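Local coordinates for protein Rna-directed RNA polymerase (Infectious pancreatic necrosis virus, PDB 3ZED) that copies RNA from an RNA template as the viral RNA-directed RNA polymerase, and is probably found both free and covalently attached to the genomic RNA, at residues Q311-W314 and D315-T318; M384-A387 and D388-Y391; P674-N677 and Q678-V681. All coordinates share one frame; numbering follows the deposited sequence.

Interaction 1: residues Q311-W314 and D315-T318; sequences QVDW and DKKT
The indole of Trp314 and the carboxylate of Asp315 stand at the corner of a turn, their planes 73° apart. Asp315 OD1 comes obliquely to the ring, 3.7 Å from Trp314 CD1. One face of the indole has a water lying 4.0 Å above the plane, toward the rim, and Phe35 meets the ring in a T-shaped contact. The motif is the loop of an antiparallel connection, leading from strand 299-310 back along strand 320-323 in the palm region, and it is built from two successive beta turns. The first is closed by Trp314 N bonding to Gln311 O. In the second, Asp313 O takes Lys316 N at 2.9 Å from above its carbonyl plane and Lys317 N at 3.1 Å almost in line with the C=O bond, so two amides grip one oxygen from different directions. A side-chain clasp spans the same turn. Lys316 leaves with CG beside its own backbone N (chi1 -66°) and then runs extended, which carries NZ back to Asp313 OD1 for a salt bridge of 3.2 Å; NZ also makes a weak bond to Val312 O. The methylenes of Lys316 pass the aspartate on the way, CD packing against OD1. Outside the loop, Ser163 OG bonds to Asp315 OD1, which ties the turn to the segment just before helix 164-179. Two waters bridge polar atoms of the bend. One donates to both Asp313 O and Lys317 O, bridging two carbonyl oxygens that, both being acceptors, could not bond to each other directly. The water over the indole donates to Trp314 O and to Lys317 O at 2.6 Å, and accepts the hydroxyl hydrogen of Thr318 OG1, 2.7 Å away.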
ATOM      1  N   GLN B 311     -17.800  16.935  -5.265  1.00 43.79           N
ATOM      2  CA  GLN B 311     -18.874  16.922  -6.277  1.00 44.81           C
ATOM      3  C   GLN B 311     -18.501  17.742  -7.518  1.00 51.07           C
ATOM      4  O   GLN B 311     -18.662  17.270  -8.631  1.00 49.29           O
ATOM      5  CB  GLN B 311     -20.186  17.463  -5.703  1.00 46.03           C
ATOM      6  CG  GLN B 311     -20.868  16.522  -4.713  1.00 41.08           C
ATOM      7  CD  GLN B 311     -22.063  17.181  -4.097  1.00 48.44           C
ATOM      8  OE1 GLN B 311     -22.680  18.069  -4.671  1.00 53.93           O
ATOM      9  NE2 GLN B 311     -22.428  16.765  -2.913  1.00 41.01           N
ATOM     10  N   VAL B 312     -17.957  18.954  -7.314  1.00 52.23           N
ATOM     11  CA  VAL B 312     -17.552  19.868  -8.386  1.00 54.08           C
ATOM     12  C   VAL B 312     -16.465  19.214  -9.299  1.00 56.14           C
ATOM     13  O   VAL B 312     -16.443  19.509 -10.491  1.00 57.57           O
ATOM     14  CB  VAL B 312     -17.131  21.249  -7.788  1.00 58.81           C
ATOM     15  CG1 VAL B 312     -16.096  21.972  -8.637  1.00 59.31           C
ATOM     16  CG2 VAL B 312     -18.361  22.138  -7.595  1.00 60.10           C
ATOM     17  N   ASP B 313     -15.644  18.290  -8.770  1.00 50.71           N
ATOM     18  CA  ASP B 313     -14.591  17.615  -9.547  1.00 49.78           C
ATOM     19  C   ASP B 313     -14.883  16.134  -9.774  1.00 51.67           C
ATOM     20  O   ASP B 313     -13.960  15.389 -10.113  1.00 50.88           O
ATOM     21  CB  ASP B 313     -13.212  17.767  -8.870  1.00 50.99           C
ATOM     22  CG  ASP B 313     -12.805  19.201  -8.566  1.00 70.58           C
ATOM     23  OD1 ASP B 313     -13.037  20.082  -9.427  1.00 72.87           O
ATOM     24  OD2 ASP B 313     -12.270  19.443  -7.458  1.00 82.99           O
ATOM     25  N   TRP B 314     -16.168  15.707  -9.653  1.00 47.26           N
ATOM     26  CA  TRP B 314     -16.586  14.313  -9.873  1.00 45.55           C
ATOM     27  C   TRP B 314     -16.083  13.743 -11.203  1.00 50.89           C
ATOM     28  O   TRP B 314     -15.628  12.596 -11.241  1.00 50.34           O
ATOM     29  CB  TRP B 314     -18.111  14.223  -9.844  1.00 43.52           C
ATOM     30  CG  TRP B 314     -18.647  12.822  -9.827  1.00 42.90           C
ATOM     31  CD1 TRP B 314     -19.280  12.177 -10.847  1.00 46.98           C
ATOM     32  CD2 TRP B 314     -18.664  11.922  -8.709  1.00 40.86           C
ATOM     33  NE1 TRP B 314     -19.663  10.919 -10.450  1.00 46.06           N
ATOM     34  CE2 TRP B 314     -19.320  10.740  -9.132  1.00 45.18           C
ATOM     35  CE3 TRP B 314     -18.164  11.987  -7.397  1.00 40.01           C
ATOM     36  CZ2 TRP B 314     -19.519   9.640  -8.280  1.00 43.47           C
ATOM     37  CZ3 TRP B 314     -18.336  10.885  -6.563  1.00 41.22           C
ATOM     38  CH2 TRP B 314     -19.002   9.727  -7.005  1.00 42.50           C
ATOM     39  N   ASP B 315     -16.188  14.528 -12.293  1.00 49.01           N
ATOM     40  CA  ASP B 315     -15.763  14.097 -13.627  1.00 49.56           C
ATOM     41  C   ASP B 315     -14.324  14.548 -13.965  1.00 53.58           C
ATOM     42  O   ASP B 315     -13.871  14.345 -15.093  1.00 55.49           O
ATOM     43  CB  ASP B 315     -16.763  14.604 -14.690  1.00 52.45           C
ATOM     44  CG  ASP B 315     -18.174  14.060 -14.506  1.00 59.43           C
ATOM     45  OD1 ASP B 315     -18.320  12.831 -14.325  1.00 59.49           O
ATOM     46  OD2 ASP B 315     -19.132  14.865 -14.542  1.00 64.72           O
ATOM     47  N   LYS B 316     -13.607  15.125 -12.999  1.00 49.09           N
ATOM     48  CA  LYS B 316     -12.237  15.615 -13.205  1.00 48.58           C
ATOM     49  C   LYS B 316     -11.216  14.712 -12.534  1.00 51.68           C
ATOM     50  O   LYS B 316     -10.052  14.717 -12.938  1.00 51.18           O
ATOM     51  CB  LYS B 316     -12.076  17.055 -12.665  1.00 50.68           C
ATOM     52  CG  LYS B 316     -12.879  18.109 -13.412  1.00 73.55           C
ATOM     53  CD  LYS B 316     -12.851  19.443 -12.676  1.00 89.81           C
ATOM     54  CE  LYS B 316     -14.054  20.314 -12.988  1.00105.18           C
ATOM     55  NZ  LYS B 316     -14.142  21.483 -12.077  1.00112.84           N
ATOM     56  N   LYS B 317     -11.630  13.971 -11.482  1.00 46.33           N
ATOM     57  CA  LYS B 317     -10.707  13.135 -10.736  1.00 45.35           C
ATOM     58  C   LYS B 317     -11.384  11.947 -10.033  1.00 49.64           C
ATOM     59  O   LYS B 317     -12.148  12.119  -9.085  1.00 49.48           O
ATOM     60  CB  LYS B 317      -9.951  13.993  -9.697  1.00 45.48           C
ATOM     61  CG  LYS B 317      -8.944  13.246  -8.842  1.00 55.64           C
ATOM     62  CD  LYS B 317      -8.658  14.031  -7.562  1.00 65.40           C
ATOM     63  CE  LYS B 317      -7.967  13.201  -6.509  1.00 78.53           C
ATOM     64  NZ  LYS B 317      -7.738  13.974  -5.260  1.00 86.93           N
ATOM     65  N   THR B 318     -11.071  10.743 -10.513  1.00 45.14           N
ATOM     66  CA  THR B 318     -11.441   9.467  -9.910  1.00 43.95           C
ATOM     67  C   THR B 318     -10.125   8.744  -9.734  1.00 47.07           C
ATOM     68  O   THR B 318      -9.441   8.494 -10.723  1.00 46.48           O
ATOM     69  CB  THR B 318     -12.467   8.650 -10.722  1.00 47.27           C
ATOM     70  OG1 THR B 318     -13.602   9.444 -11.073  1.00 48.16           O
ATOM     71  CG2 THR B 318     -12.899   7.351  -9.999  1.00 40.11           C
TER
HETATM   72  O   HOH W   1     -13.165  14.168  -7.822  1.00 49.98           O
HETATM   73  O   HOH W   2     -14.576  11.085  -9.125  1.00 44.42           O

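Interaction 2: residues M384-A387 and D388-Y391; sequences MIYA and DNIY
Between Met384 and Tyr391 the chain folds into a tight two-residue beta hairpin: strands 384-386 and 389-391 run antiparallel at 169° with their axes 4.8 Å apart, and a type II' turn from Tyr386 to Asn389 joins them. Paired amide bonds link Met384 with Tyr391 and Tyr386 with Asn389, while Ile385 faces Ile390 in a non-hydrogen-bonded pair whose CA-H groups lean on carbonyl oxygens of the partner strand. On the face shared by Met384, Tyr386, Asn389 and Tyr391, the amide of Asn389 runs alongside the Tyr386 ring and points the same way, the two planes 20° apart. Asn389 OD1 lies at the ring edge, 3.9 Å from Tyr386 CD1; Asn389 ND2 donates to Asp402 OD1 on strand 397-403. Farther from the turn, Met384 CB rests on Tyr391 CB at 4.0 Å, while Tyr391 OH bonds to Leu561 N. The two isoleucines occupy the other face, under helix 476-493. At the bend, Ala387 takes a positive phi, and Asp388 puts CG in the crowded position between its backbone N and carbonyl carbon (chi1 54°), so that OD1 sits 3.8 Å from Ala387 CB. This Ala-Asp-Asn turn is the birnavirus form of polymerase motif C, which precedes motif A in the chain instead of following it. In related polymerases the aspartates of motifs A and C hold the catalytic metal ions, and the hairpin thus belongs to the core of the palm. Asn389 OD1 is also 3.3 Å from Tyr386 O, and since both are acceptors no bond joins them. The chemistry therefore implies that the orientation of the Asn389 amide is probably set by the N-H that ND2 donates to Asp402 OD1, with the weakly positive C-H edge of Tyr386 probably accommodating the oxygen.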
ATOM      1  N   MET B 384      10.607  11.451   9.563  1.00 39.36           N
ATOM      2  CA  MET B 384       9.803  10.224   9.634  1.00 37.29           C
ATOM      3  C   MET B 384       9.300   9.911   8.252  1.00 39.17           C
ATOM      4  O   MET B 384       8.957  10.838   7.503  1.00 38.67           O
ATOM      5  CB  MET B 384       8.641  10.335  10.631  1.00 38.18           C
ATOM      6  CG  MET B 384       9.089  10.599  12.048  1.00 42.71           C
ATOM      7  SD  MET B 384       7.675  10.514  13.122  1.00 46.56           S
ATOM      8  CE  MET B 384       8.258  11.388  14.535  1.00 44.86           C
ATOM      9  N   ILE B 385       9.281   8.616   7.890  1.00 35.51           N
ATOM     10  CA  ILE B 385       8.879   8.186   6.538  1.00 34.62           C
ATOM     11  C   ILE B 385       7.882   7.061   6.584  1.00 36.07           C
ATOM     12  O   ILE B 385       8.076   6.082   7.287  1.00 38.11           O
ATOM     13  CB  ILE B 385      10.115   7.786   5.662  1.00 37.78           C
ATOM     14  CG1 ILE B 385      11.178   8.914   5.612  1.00 39.96           C
ATOM     15  CG2 ILE B 385       9.710   7.363   4.238  1.00 34.71           C
ATOM     16  CD1 ILE B 385      12.598   8.427   5.239  1.00 45.13           C
ATOM     17  N   TYR B 386       6.851   7.175   5.755  1.00 31.53           N
ATOM     18  CA  TYR B 386       5.843   6.153   5.555  1.00 31.72           C
ATOM     19  C   TYR B 386       5.406   6.169   4.099  1.00 36.94           C
ATOM     20  O   TYR B 386       4.560   6.994   3.745  1.00 35.96           O
ATOM     21  CB  TYR B 386       4.635   6.342   6.492  1.00 32.95           C
ATOM     22  CG  TYR B 386       3.705   5.144   6.463  1.00 34.98           C
ATOM     23  CD1 TYR B 386       2.673   5.057   5.530  1.00 37.85           C
ATOM     24  CD2 TYR B 386       3.869   4.091   7.351  1.00 35.73           C
ATOM     25  CE1 TYR B 386       1.841   3.937   5.469  1.00 40.20           C
ATOM     26  CE2 TYR B 386       3.028   2.979   7.318  1.00 36.33           C
ATOM     27  CZ  TYR B 386       2.021   2.902   6.368  1.00 45.95           C
ATOM     28  OH  TYR B 386       1.192   1.815   6.308  1.00 49.44           O
ATOM     29  N   ALA B 387       5.954   5.254   3.252  1.00 34.67           N
ATOM     30  CA  ALA B 387       5.602   5.197   1.820  1.00 34.76           C
ATOM     31  C   ALA B 387       5.757   6.610   1.189  1.00 38.85           C
ATOM     32  O   ALA B 387       6.832   7.195   1.327  1.00 39.28           O
ATOM     33  CB  ALA B 387       4.178   4.639   1.634  1.00 35.33           C
ATOM     34  N   ASP B 388       4.690   7.192   0.595  1.00 34.47           N
ATOM     35  CA  ASP B 388       4.717   8.534  -0.021  1.00 34.61           C
ATOM     36  C   ASP B 388       4.554   9.691   1.002  1.00 38.59           C
ATOM     37  O   ASP B 388       4.447  10.835   0.580  1.00 37.12           O
ATOM     38  CB  ASP B 388       3.642   8.659  -1.125  1.00 36.35           C
ATOM     39  CG  ASP B 388       2.226   8.300  -0.680  1.00 46.43           C
ATOM     40  OD1 ASP B 388       2.077   7.413   0.207  1.00 43.35           O
ATOM     41  OD2 ASP B 388       1.266   8.846  -1.269  1.00 50.00           O
ATOM     42  N   ASN B 389       4.600   9.412   2.329  1.00 36.78           N
ATOM     43  CA  ASN B 389       4.489  10.459   3.349  1.00 36.15           C
ATOM     44  C   ASN B 389       5.827  10.731   4.036  1.00 40.62           C
ATOM     45  O   ASN B 389       6.458   9.813   4.579  1.00 40.30           O
ATOM     46  CB  ASN B 389       3.447  10.093   4.435  1.00 36.42           C
ATOM     47  CG  ASN B 389       2.076   9.689   3.933  1.00 51.69           C
ATOM     48  OD1 ASN B 389       1.650   8.556   4.101  1.00 49.19           O
ATOM     49  ND2 ASN B 389       1.355  10.590   3.294  1.00 37.37           N
ATOM     50  N   ILE B 390       6.228  12.002   4.065  1.00 36.16           N
ATOM     51  CA  ILE B 390       7.438  12.448   4.766  1.00 35.85           C
ATOM     52  C   ILE B 390       7.009  13.433   5.843  1.00 38.57           C
ATOM     53  O   ILE B 390       6.161  14.293   5.592  1.00 36.17           O
ATOM     54  CB  ILE B 390       8.501  13.076   3.819  1.00 39.10           C
ATOM     55  CG1 ILE B 390       8.964  12.078   2.751  1.00 39.69           C
ATOM     56  CG2 ILE B 390       9.695  13.688   4.584  1.00 38.77           C
ATOM     57  CD1 ILE B 390       9.550  12.764   1.450  1.00 40.67           C
ATOM     58  N   TYR B 391       7.592  13.301   7.040  1.00 35.36           N
ATOM     59  CA  TYR B 391       7.367  14.227   8.144  1.00 34.04           C
ATOM     60  C   TYR B 391       8.701  14.776   8.550  1.00 39.19           C
ATOM     61  O   TYR B 391       9.623  13.996   8.786  1.00 38.81           O
ATOM     62  CB  TYR B 391       6.654  13.543   9.324  1.00 33.88           C
ATOM     63  CG  TYR B 391       5.310  12.984   8.917  1.00 34.19           C
ATOM     64  CD1 TYR B 391       4.183  13.807   8.837  1.00 34.63           C
ATOM     65  CD2 TYR B 391       5.175  11.650   8.531  1.00 33.20           C
ATOM     66  CE1 TYR B 391       2.952  13.305   8.425  1.00 34.55           C
ATOM     67  CE2 TYR B 391       3.941  11.135   8.133  1.00 33.33           C
ATOM     68  CZ  TYR B 391       2.837  11.969   8.072  1.00 38.19           C
ATOM     69  OH  TYR B 391       1.633  11.464   7.668  1.00 40.25           O
TER

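Interaction 3: residues P674-N677 and Q678-V681; sequences PLTN and QTLV
Thr676 and Thr679 cross their side chains at about a right angle, and the hydroxyl of Thr679 makes the polar contact. Its OG1 lies beside its own backbone N (chi1 -44°) and faces back to Thr676 N, which donates to it at 3.2 Å in a nearly straight bond of 176°. Thr676 occupies the N-cap of helix 677-683, so this bond is the half of a capping box in which the side chain of the third helical residue takes the amide of the cap. A hydrophobic staple accompanies it: Leu675, just before the cap, sets CD2 against Leu680 CG at 4.3 Å, across the helix start. Leu675 and Thr679 also pack on Leu618, which sets the start of the helix against helix 604-621 within the thumb. Further along, Asn677 and Val681 meet obliquely, with ND2 of the asparagine 3.7 Å from Val681 CG2. The polar end of Asn677 has its partners elsewhere, OD1 accepting from Leu541 N and ND2 donating to Gln570 OE1. Beneath this pair, Val681 N donates in the carbonyl plane to Asn677 O at 3.0 Å.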
ATOM      1  N   PRO B 674     -22.109  -0.582  25.003  1.00 52.17           N
ATOM      2  CA  PRO B 674     -21.887   0.802  24.533  1.00 50.08           C
ATOM      3  C   PRO B 674     -20.554   1.372  24.995  1.00 51.88           C
ATOM      4  O   PRO B 674     -20.030   0.985  26.048  1.00 53.22           O
ATOM      5  CB  PRO B 674     -23.047   1.593  25.159  1.00 52.47           C
ATOM      6  CG  PRO B 674     -24.058   0.574  25.537  1.00 57.92           C
ATOM      7  CD  PRO B 674     -23.316  -0.680  25.848  1.00 53.79           C
ATOM      8  N   LEU B 675     -19.990   2.266  24.178  1.00 44.84           N
ATOM      9  CA  LEU B 675     -18.731   2.965  24.440  1.00 43.10           C
ATOM     10  C   LEU B 675     -18.816   3.760  25.767  1.00 44.41           C
ATOM     11  O   LEU B 675     -19.804   4.465  26.006  1.00 44.90           O
ATOM     12  CB  LEU B 675     -18.469   3.927  23.260  1.00 42.13           C
ATOM     13  CG  LEU B 675     -17.095   4.565  23.130  1.00 46.46           C
ATOM     14  CD1 LEU B 675     -16.852   4.953  21.698  1.00 46.20           C
ATOM     15  CD2 LEU B 675     -16.961   5.816  23.999  1.00 48.19           C
ATOM     16  N   THR B 676     -17.791   3.636  26.609  1.00 39.10           N
ATOM     17  CA  THR B 676     -17.672   4.371  27.882  1.00 39.85           C
ATOM     18  C   THR B 676     -16.255   4.931  27.961  1.00 43.84           C
ATOM     19  O   THR B 676     -15.430   4.640  27.082  1.00 42.56           O
ATOM     20  CB  THR B 676     -17.982   3.479  29.107  1.00 46.93           C
ATOM     21  OG1 THR B 676     -17.034   2.414  29.178  1.00 53.46           O
ATOM     22  CG2 THR B 676     -19.422   2.958  29.147  1.00 43.29           C
ATOM     23  N   ASN B 677     -15.944   5.674  29.033  1.00 39.13           N
ATOM     24  CA  ASN B 677     -14.588   6.177  29.220  1.00 39.41           C
ATOM     25  C   ASN B 677     -13.559   5.010  29.303  1.00 43.26           C
ATOM     26  O   ASN B 677     -12.439   5.182  28.845  1.00 42.64           O
ATOM     27  CB  ASN B 677     -14.494   7.064  30.465  1.00 38.70           C
ATOM     28  CG  ASN B 677     -13.170   7.752  30.557  1.00 43.99           C
ATOM     29  OD1 ASN B 677     -12.821   8.565  29.713  1.00 34.96           O
ATOM     30  ND2 ASN B 677     -12.357   7.334  31.498  1.00 36.62           N
ATOM     31  N   GLN B 678     -13.937   3.834  29.871  1.00 41.39           N
ATOM     32  CA  GLN B 678     -13.018   2.676  29.973  1.00 40.36           C
ATOM     33  C   GLN B 678     -12.576   2.168  28.583  1.00 42.59           C
ATOM     34  O   GLN B 678     -11.429   1.734  28.436  1.00 41.45           O
ATOM     35  CB  GLN B 678     -13.620   1.526  30.797  1.00 41.90           C
ATOM     36  CG  GLN B 678     -12.598   0.427  31.184  1.00 39.42           C
ATOM     37  CD  GLN B 678     -11.427   0.949  31.991  1.00 69.70           C
ATOM     38  OE1 GLN B 678     -11.583   1.580  33.053  1.00 66.17           O
ATOM     39  NE2 GLN B 678     -10.216   0.715  31.498  1.00 62.79           N
ATOM     40  N   THR B 679     -13.461   2.255  27.564  1.00 39.08           N
ATOM     41  CA  THR B 679     -13.133   1.875  26.186  1.00 38.38           C
ATOM     42  C   THR B 679     -11.981   2.748  25.658  1.00 43.71           C
ATOM     43  O   THR B 679     -11.082   2.254  24.971  1.00 43.32           O
ATOM     44  CB  THR B 679     -14.360   2.034  25.244  1.00 42.14           C
ATOM     45  OG1 THR B 679     -15.536   1.513  25.849  1.00 47.50           O
ATOM     46  CG2 THR B 679     -14.137   1.399  23.891  1.00 32.44           C
ATOM     47  N   LEU B 680     -12.043   4.052  25.975  1.00 38.95           N
ATOM     48  CA  LEU B 680     -11.055   5.036  25.536  1.00 36.97           C
ATOM     49  C   LEU B 680      -9.740   4.850  26.272  1.00 42.27           C
ATOM     50  O   LEU B 680      -8.685   5.011  25.654  1.00 43.96           O
ATOM     51  CB  LEU B 680     -11.607   6.456  25.717  1.00 35.98           C
ATOM     52  CG  LEU B 680     -12.832   6.794  24.848  1.00 37.63           C
ATOM     53  CD1 LEU B 680     -13.315   8.176  25.135  1.00 36.88           C
ATOM     54  CD2 LEU B 680     -12.539   6.599  23.359  1.00 34.62           C
ATOM     55  N   VAL B 681      -9.800   4.464  27.564  1.00 37.80           N
ATOM     56  CA  VAL B 681      -8.618   4.170  28.376  1.00 37.93           C
ATOM     57  C   VAL B 681      -7.934   2.915  27.774  1.00 41.96           C
ATOM     58  O   VAL B 681      -6.735   2.959  27.539  1.00 40.57           O
ATOM     59  CB  VAL B 681      -8.958   3.994  29.897  1.00 41.97           C
ATOM     60  CG1 VAL B 681      -7.785   3.404  30.686  1.00 41.97           C
ATOM     61  CG2 VAL B 681      -9.407   5.310  30.520  1.00 41.46           C
TER

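The three contacts are all local turns or caps, and they follow one another along the chain without touching. Interactions 1 and 2 both fall in the palm, their centres about 27 Å apart and their nearest atoms about 11 Å; interaction 3 belongs to the thumb, about 31 Å from interaction 2 and 39 Å from interaction 1, centre to centre. Interaction 2, which carries the motif C turn, is the most central, about 12 Å from the centre of the chain, and the Asp388 side chain lies about 12 Å from a bound potassium ion. The contacts at 311-318 and 674-681 sit farther out, at about 23 and 31 Å from the chain centre.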